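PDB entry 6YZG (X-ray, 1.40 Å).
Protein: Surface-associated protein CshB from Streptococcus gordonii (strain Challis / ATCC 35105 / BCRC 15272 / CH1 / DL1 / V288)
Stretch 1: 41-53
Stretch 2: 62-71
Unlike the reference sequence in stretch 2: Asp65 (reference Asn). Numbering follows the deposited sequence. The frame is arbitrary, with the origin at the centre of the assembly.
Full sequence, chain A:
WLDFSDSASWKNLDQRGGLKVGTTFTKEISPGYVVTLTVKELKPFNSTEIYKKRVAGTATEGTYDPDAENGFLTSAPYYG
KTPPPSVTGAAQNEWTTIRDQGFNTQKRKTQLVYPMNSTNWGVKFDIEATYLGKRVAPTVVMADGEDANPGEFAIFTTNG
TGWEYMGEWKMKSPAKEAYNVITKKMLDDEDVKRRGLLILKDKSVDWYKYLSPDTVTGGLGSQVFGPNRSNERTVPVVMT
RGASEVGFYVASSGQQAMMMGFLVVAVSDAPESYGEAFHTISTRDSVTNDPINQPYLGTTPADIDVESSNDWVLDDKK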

ATOM      1  N   GLU A  41     -24.443   8.178  17.367  1.00 12.48           N
ATOM      2  CA  GLU A  41     -23.656   7.230  18.189  1.00 13.44           C
ATOM      3  C   GLU A  41     -22.179   7.382  17.846  1.00 11.71           C
ATOM      4  O   GLU A  41     -21.850   7.662  16.674  1.00 11.68           O
ATOM      5  CB  GLU A  41     -24.061   5.772  17.899  1.00 16.61           C
ATOM      6  CG  GLU A  41     -25.472   5.422  18.241  1.00 25.07           C
ATOM      7  CD  GLU A  41     -25.676   3.930  18.082  1.00 32.80           C
ATOM      8  OE1 GLU A  41     -25.931   3.262  19.121  1.00 41.99           O
ATOM      9  OE2 GLU A  41     -25.422   3.438  16.952  1.00 25.66           O
ATOM     10  N   LEU A  42     -21.316   7.256  18.836  1.00 11.78           N
ATOM     11  CA  LEU A  42     -19.864   7.192  18.676  1.00 10.55           C
ATOM     12  C   LEU A  42     -19.401   5.910  19.387  1.00 11.81           C
ATOM     13  O   LEU A  42     -18.947   5.942  20.585  1.00 15.88           O
ATOM     14  CB  LEU A  42     -19.186   8.449  19.252  1.00 11.08           C
ATOM     15  CG  LEU A  42     -19.446   9.698  18.437  1.00 11.35           C
ATOM     16  CD1 LEU A  42     -19.314  10.962  19.278  1.00 11.39           C
ATOM     17  CD2 LEU A  42     -18.496   9.754  17.255  1.00 10.96           C
ATOM     18  N   LYS A  43     -19.467   4.819  18.670  1.00 10.88           N
ATOM     19  CA  LYS A  43     -19.168   3.495  19.221  1.00 10.58           C
ATOM     20  C   LYS A  43     -18.585   2.628  18.139  1.00 10.24           C
ATOM     21  O   LYS A  43     -18.877   2.765  16.933  1.00 10.38           O
ATOM     22  CB  LYS A  43     -20.396   2.815  19.814  1.00 13.50           C
ATOM     23  CG  LYS A  43     -20.975   3.462  21.064  1.00 17.44           C
ATOM     24  CD  LYS A  43     -21.914   2.441  21.828  1.00 22.66           C
ATOM     25  CE  LYS A  43     -22.243   2.818  23.258  1.00 28.60           C
ATOM     26  NZ  LYS A  43     -21.041   3.135  24.077  1.00 31.90           N
ATOM     27  N   PRO A  44     -17.681   1.696  18.532  1.00  9.18           N
ATOM     28  CA  PRO A  44     -17.053   0.808  17.555  1.00  9.40           C
ATOM     29  C   PRO A  44     -17.900  -0.418  17.169  1.00  8.77           C
ATOM     30  O   PRO A  44     -18.964  -0.656  17.689  1.00  9.25           O
ATOM     31  CB  PRO A  44     -15.789   0.371  18.280  1.00  9.88           C
ATOM     32  CG  PRO A  44     -16.256   0.283  19.727  1.00  9.74           C
ATOM     33  CD  PRO A  44     -17.119   1.530  19.898  1.00 10.05           C
ATOM     34  N   PHE A  45     -17.447  -1.088  16.126  1.00  8.57           N
ATOM     35  CA  PHE A  45     -18.261  -2.132  15.456  1.00  8.59           C
ATOM     36  C   PHE A  45     -18.580  -3.287  16.437  1.00  8.75           C
ATOM     37  O   PHE A  45     -19.646  -3.902  16.301  1.00  9.50           O
ATOM     38  CB  PHE A  45     -17.557  -2.650  14.221  1.00  8.93           C
ATOM     39  CG  PHE A  45     -18.361  -3.545  13.324  1.00  9.00           C
ATOM     40  CD1 PHE A  45     -19.441  -3.061  12.602  1.00  9.23           C
ATOM     41  CD2 PHE A  45     -18.044  -4.881  13.251  1.00  8.41           C
ATOM     42  CE1 PHE A  45     -20.122  -3.932  11.772  1.00 10.81           C
ATOM     43  CE2 PHE A  45     -18.757  -5.759  12.434  1.00  9.07           C
ATOM     44  CZ  PHE A  45     -19.790  -5.254  11.695  1.00 10.08           C
ATOM     45  N   ASN A  46     -17.718  -3.572  17.378  1.00  9.22           N
ATOM     46  CA  ASN A  46     -17.922  -4.664  18.388  1.00  9.86           C
ATOM     47  C   ASN A  46     -19.062  -4.312  19.342  1.00 10.72           C
ATOM     48  O   ASN A  46     -19.427  -5.187  20.149  1.00 11.04           O
ATOM     49  CB  ASN A  46     -16.618  -4.943  19.119  1.00 10.47           C
ATOM     50  CG  ASN A  46     -15.984  -3.745  19.778  1.00 10.57           C
ATOM     51  OD1 ASN A  46     -15.719  -2.770  19.097  1.00 12.39           O
ATOM     52  ND2 ASN A  46     -15.642  -3.767  21.071  1.00 14.12           N
ATOM     53  N   SER A  47     -19.653  -3.141  19.254  1.00  9.92           N
ATOM     54  CA  SER A  47     -20.855  -2.751  20.019  1.00 10.45           C
ATOM     55  C   SER A  47     -22.139  -2.929  19.241  1.00 11.10           C
ATOM     56  O   SER A  47     -23.217  -2.616  19.835  1.00 13.58           O
ATOM     57  CB  SER A  47     -20.788  -1.322  20.503  1.00 10.94           C
ATOM     58  OG  SER A  47     -20.965  -0.384  19.460  1.00 12.22           O
ATOM     59  N   THR A  48     -22.064  -3.302  17.978  1.00 10.54           N
ATOM     60  CA  THR A  48     -23.288  -3.322  17.135  1.00 10.76           C
ATOM     61  C   THR A  48     -24.050  -4.649  17.187  1.00 11.42           C
ATOM     62  O   THR A  48     -23.477  -5.646  17.459  1.00 10.46           O
ATOM     63  CB  THR A  48     -22.963  -3.022  15.663  1.00 11.03           C
ATOM     64  OG1 THR A  48     -22.153  -4.067  15.122  1.00 10.25           O
ATOM     65  CG2 THR A  48     -22.249  -1.704  15.480  1.00 12.32           C
ATOM     66  N   GLU A  49     -25.333  -4.589  16.859  1.00 13.39           N
ATOM     67  CA  GLU A  49     -26.169  -5.812  16.754  1.00 14.41           C
ATOM     68  C   GLU A  49     -25.667  -6.664  15.582  1.00 13.31           C
ATOM     69  O   GLU A  49     -25.791  -7.823  15.648  1.00 14.04           O
ATOM     70  CB  GLU A  49     -27.642  -5.459  16.558  1.00 16.08           C
ATOM     71  CG  GLU A  49     -28.222  -4.765  17.754  1.00 19.80           C
ATOM     72  CD  GLU A  49     -28.767  -5.618  18.879  1.00 22.80           C
ATOM     73  OE1 GLU A  49     -28.959  -6.806  18.687  1.00 29.25           O
ATOM     74  OE2 GLU A  49     -29.062  -5.035  19.941  1.00 33.16           O
ATOM     75  N   ILE A  50     -25.117  -6.031  14.546  1.00 12.34           N
ATOM     76  CA  ILE A  50     -24.508  -6.770  13.424  1.00 11.28           C
ATOM     77  C   ILE A  50     -23.445  -7.734  13.987  1.00 10.86           C
ATOM     78  O   ILE A  50     -23.416  -8.916  13.687  1.00 11.90           O
ATOM     79  CB  ILE A  50     -23.933  -5.833  12.353  1.00 12.38           C
ATOM     80  CG1 ILE A  50     -24.990  -4.892  11.739  1.00 15.95           C
ATOM     81  CG2 ILE A  50     -23.203  -6.660  11.329  1.00 12.59           C
ATOM     82  CD1 ILE A  50     -24.356  -3.624  11.265  1.00 17.74           C
ATOM     83  N   TYR A  51     -22.529  -7.171  14.768  1.00 11.12           N
ATOM     84  CA  TYR A  51     -21.425  -7.956  15.344  1.00 10.55           C
ATOM     85  C   TYR A  51     -21.982  -9.004  16.370  1.00  9.73           C
ATOM     86  O   TYR A  51     -21.513 -10.138  16.307  1.00 11.27           O
ATOM     87  CB  TYR A  51     -20.445  -6.984  16.016  1.00 10.68           C
ATOM     88  CG  TYR A  51     -19.261  -7.674  16.625  1.00 10.11           C
ATOM     89  CD1 TYR A  51     -18.110  -7.979  15.896  1.00 10.59           C
ATOM     90  CD2 TYR A  51     -19.307  -8.050  17.972  1.00 11.56           C
ATOM     91  CE1 TYR A  51     -17.010  -8.561  16.474  1.00 11.46           C
ATOM     92  CE2 TYR A  51     -18.207  -8.643  18.557  1.00 11.37           C
ATOM     93  CZ  TYR A  51     -17.063  -8.877  17.819  1.00 10.97           C
ATOM     94  OH  TYR A  51     -15.999  -9.535  18.432  1.00 11.83           O
ATOM     95  N   LYS A  52     -22.934  -8.569  17.169  1.00 11.16           N
ATOM     96  CA  LYS A  52     -23.616  -9.497  18.153  1.00 12.91           C
ATOM     97  C   LYS A  52     -24.070 -10.736  17.402  1.00 13.54           C
ATOM     98  O   LYS A  52     -23.756 -11.892  17.822  1.00 13.99           O
ATOM     99  CB  LYS A  52     -24.765  -8.785  18.833  1.00 14.31           C
ATOM    100  CG  LYS A  52     -25.525  -9.698  19.788  1.00 17.25           C
ATOM    101  CD  LYS A  52     -26.782  -9.112  20.262  1.00 22.37           C
ATOM    102  CE  LYS A  52     -27.331  -9.922  21.429  1.00 26.86           C
ATOM    103  NZ  LYS A  52     -28.703  -9.465  21.752  1.00 36.69           N
ATOM    104  N   LYS A  53     -24.733 -10.559  16.265  1.00 13.15           N
ATOM    105  CA  LYS A  53     -25.237 -11.729  15.509  1.00 14.49           C
ATOM    106  C   LYS A  53     -24.113 -12.561  14.886  1.00 14.89           C
ATOM    107  O   LYS A  53     -24.264 -13.748  14.786  1.00 17.52           O
ATOM    108  CB  LYS A  53     -26.318 -11.291  14.523  1.00 15.47           C
ATOM    109  CG  LYS A  53     -27.552 -10.699  15.194  1.00 20.09           C
ATOM    110  CD  LYS A  53     -28.554 -10.067  14.275  1.00 25.46           C
ATOM    111  CE  LYS A  53     -29.517  -9.131  14.980  1.00 29.97           C
ATOM    112  NZ  LYS A  53     -30.425  -8.463  14.017  1.00 34.75           N
ATOM    113  N   GLY A  62     -18.724 -13.611  23.901  1.00 17.65           N
ATOM    114  CA  GLY A  62     -18.554 -12.667  25.001  1.00 17.56           C
ATOM    115  C   GLY A  62     -17.869 -11.358  24.581  1.00 16.18           C
ATOM    116  O   GLY A  62     -17.817 -10.408  25.360  1.00 16.73           O
ATOM    117  N   THR A  63     -17.355 -11.301  23.347  1.00 14.71           N
ATOM    118  CA  THR A  63     -16.647 -10.073  22.867  1.00 15.02           C
ATOM    119  C   THR A  63     -17.667  -9.023  22.407  1.00 15.21           C
ATOM    120  O   THR A  63     -17.267  -7.902  22.164  1.00 15.73           O
ATOM    121  CB  THR A  63     -15.674 -10.354  21.732  1.00 14.67           C
ATOM    122  OG1 THR A  63     -16.356 -10.941  20.622  1.00 13.66           O
ATOM    123  CG2 THR A  63     -14.552 -11.310  22.143  1.00 16.79           C
ATOM    124  N   TYR A  64     -18.918  -9.394  22.199  1.00 13.82           N
ATOM    125  CA  TYR A  64     -19.938  -8.358  21.952  1.00 14.31           C
ATOM    126  C   TYR A  64     -20.064  -7.469  23.156  1.00 13.81           C
ATOM    127  O   TYR A  64     -20.328  -7.997  24.289  1.00 15.82           O
ATOM    128  CB  TYR A  64     -21.272  -8.972  21.565  1.00 14.73           C
ATOM    129  CG  TYR A  64     -22.428  -8.001  21.632  1.00 14.43           C
ATOM    130  CD1 TYR A  64     -22.496  -6.877  20.820  1.00 13.70           C
ATOM    131  CD2 TYR A  64     -23.474  -8.220  22.513  1.00 16.46           C
ATOM    132  CE1 TYR A  64     -23.565  -6.004  20.885  1.00 15.09           C
ATOM    133  CE2 TYR A  64     -24.567  -7.385  22.554  1.00 17.32           C
ATOM    134  CZ  TYR A  64     -24.632  -6.293  21.708  1.00 15.75           C
ATOM    135  OH  TYR A  64     -25.664  -5.393  21.740  1.00 20.30           O
ATOM    136  N   ASP A  65     -19.882  -6.173  23.014  1.00 13.53           N
ATOM    137  CA  ASP A  65     -19.894  -5.253  24.169  1.00 14.18           C
ATOM    138  C   ASP A  65     -20.745  -4.056  23.771  1.00 14.76           C
ATOM    139  O   ASP A  65     -20.224  -3.107  23.143  1.00 13.00           O
ATOM    140  CB  ASP A  65     -18.466  -4.821  24.508  1.00 15.56           C
ATOM    141  CG  ASP A  65     -18.428  -3.889  25.696  1.00 16.91           C
ATOM    142  OD1 ASP A  65     -19.526  -3.607  26.245  1.00 18.37           O
ATOM    143  OD2 ASP A  65     -17.310  -3.422  26.041  1.00 24.92           O
ATOM    144  N   PRO A  66     -22.060  -4.006  24.096  1.00 16.05           N
ATOM    145  CA  PRO A  66     -22.885  -2.877  23.687  1.00 16.61           C
ATOM    146  C   PRO A  66     -22.452  -1.569  24.335  1.00 15.47           C
ATOM    147  O   PRO A  66     -22.864  -0.533  23.842  1.00 19.79           O
ATOM    148  CB  PRO A  66     -24.311  -3.292  24.073  1.00 21.88           C
ATOM    149  CG  PRO A  66     -24.095  -4.251  25.211  1.00 21.30           C
ATOM    150  CD  PRO A  66     -22.813  -4.996  24.884  1.00 18.42           C
ATOM    151  N   ASP A  67     -21.657  -1.635  25.398  1.00 15.37           N
ATOM    152  CA  ASP A  67     -21.141  -0.445  26.138  1.00 17.31           C
ATOM    153  C   ASP A  67     -19.718  -0.032  25.705  1.00 16.82           C
ATOM    154  O   ASP A  67     -19.133   0.902  26.283  1.00 18.97           O
ATOM    155  CB  ASP A  67     -21.187  -0.702  27.647  1.00 22.36           C
ATOM    156  CG  ASP A  67     -22.600  -0.947  28.137  1.00 25.81           C
ATOM    157  OD1 ASP A  67     -23.505  -0.266  27.643  1.00 30.41           O
ATOM    158  OD2 ASP A  67     -22.773  -1.894  28.909  1.00 38.42           O
ATOM    159  N   ALA A  68     -19.211  -0.649  24.631  1.00 15.64           N
ATOM    160  CA  ALA A  68     -17.883  -0.291  24.114  1.00 13.98           C
ATOM    161  C   ALA A  68     -17.855   1.175  23.689  1.00 14.94           C
ATOM    162  O   ALA A  68     -18.831   1.693  23.189  1.00 16.67           O
ATOM    163  CB  ALA A  68     -17.508  -1.184  22.967  1.00 13.97           C
ATOM    164  N   GLU A  69     -16.707   1.794  23.845  1.00 15.53           N
ATOM    165  CA  GLU A  69     -16.473   3.206  23.525  1.00 16.00           C
ATOM    166  C   GLU A  69     -15.380   3.283  22.453  1.00 12.37           C
ATOM    167  O   GLU A  69     -14.517   2.383  22.377  1.00 13.10           O
ATOM    168  CB  GLU A  69     -16.019   3.994  24.764  1.00 20.59           C
ATOM    169  CG  GLU A  69     -17.080   4.114  25.843  1.00 25.12           C
ATOM    170  CD  GLU A  69     -16.575   4.797  27.108  1.00 36.72           C
ATOM    171  OE1 GLU A  69     -16.049   5.928  26.997  1.00 46.40           O
ATOM    172  OE2 GLU A  69     -16.663   4.186  28.201  1.00 49.31           O
ATOM    173  N   ASN A  70     -15.390   4.332  21.656  1.00 11.47           N
ATOM    174  CA  ASN A  70     -14.287   4.642  20.726  1.00 10.03           C
ATOM    175  C   ASN A  70     -12.983   4.731  21.505  1.00 10.45           C
ATOM    176  O   ASN A  70     -12.960   5.354  22.587  1.00 12.18           O
ATOM    177  CB  ASN A  70     -14.539   5.902  19.931  1.00 10.00           C
ATOM    178  CG  ASN A  70     -15.633   5.702  18.899  1.00  9.76           C
ATOM    179  OD1 ASN A  70     -16.030   4.575  18.572  1.00  9.50           O
ATOM    180  ND2 ASN A  70     -16.040   6.837  18.334  1.00 10.76           N
ATOM    181  N   GLY A  71     -11.921   4.180  20.983  1.00  9.85           N
ATOM    182  CA  GLY A  71     -10.631   4.399  21.641  1.00  9.94           C
ATOM    183  C   GLY A  71      -9.556   3.574  20.972  1.00  9.98           C
ATOM    184  O   GLY A  71      -9.666   3.180  19.807  1.00 10.33           O
TER
HETATM  185  O   HOH W   1     -17.275   6.380  22.337  1.00 18.85           O
HETATM  186  O   HOH W   2     -15.380  -6.193  22.650  1.00 15.35           O
HETATM  187  O   HOH W   3     -25.888  -3.229  20.226  1.00 26.31           O
HETATM  188  O   HOH W   4     -24.787  -0.361  21.927  1.00 29.97           O

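The two stretches bury 704 Å² between them, summed over both sides, and three direct hydrogen bonds mark the length of the contact. At its centre the link is backbone to backbone: Asp65 N donates to Asn46 O at 3.1 Å with an N-H...O angle of 175°, almost ideally straight. Beside it, Ser47 CA lies 3.2 Å from Asp65 O, a CA-H...O contact with an angle of 131° at the hydrogen. The same Asp65 O accepts from Ala68 N at 3.0 Å, closing a type I turn, and the t rotamer of Asp65 places OD1 3.0 Å from Asp67 N, so that its side chain serves the turn.

The CA-to-CB bond of Lys43 points away from stretch 2 overall, though CB still touches it; the m, t, t, m chi angles then carry the side chain along stretch 2, its end comes nearer, and NZ donates to Ala68 O at 2.8 Å. The methyl of Ala68 is small and apolar; its CB packs 3.8 Å from Pro44 CG and 3.7 Å from Asn46 ND2. Asn70, in the m rotamer, brings its amide against the backbone of Leu42 and Lys43. Its OD1 is 3.3 Å from Pro44 N, but proline has no hydrogen to give, so this is packing; both amide ends are satisfied elsewhere in the structure.

The p rotamers of Ser47 and Thr48 are explained within stretch 1. Ser47 OG donates to Pro44 O at 2.7 Å, and Thr48 OG1 donates to Phe45 O at 2.8 Å while accepting from Tyr51 N at 3.1 Å, capping the helix.

Tyr51, with chi1 at -179°, extends its phenol so that OH donates to Thr63 OG1 at 2.6 Å; Thr63 is p. Thr63 OG1 and Tyr64 N both lie at the Tyr51 ring edge. Tyr64 has the largest covered area, 118 Å². Its chi1 of 166° and chi2 of 63° present one ring face to Lys52, whose CB sits 3.5 Å from the ring centroid and only 9° off the normal, a CH-pi contact. The all-t Lys52 chain then leads its charged end away, leaving methylene against the aromatic face.

Water completes the polar pairing. One molecule accepts from Asn46 ND2 at 2.9 Å and donates to Thr63 O at 2.6 Å; another donates to Leu42 O at 2.5 Å and accepts from Asn70 N at 2.9 Å. A third links Ser47 O, at 2.8 Å from its oxygen, with Tyr64 OH, at 2.7 Å.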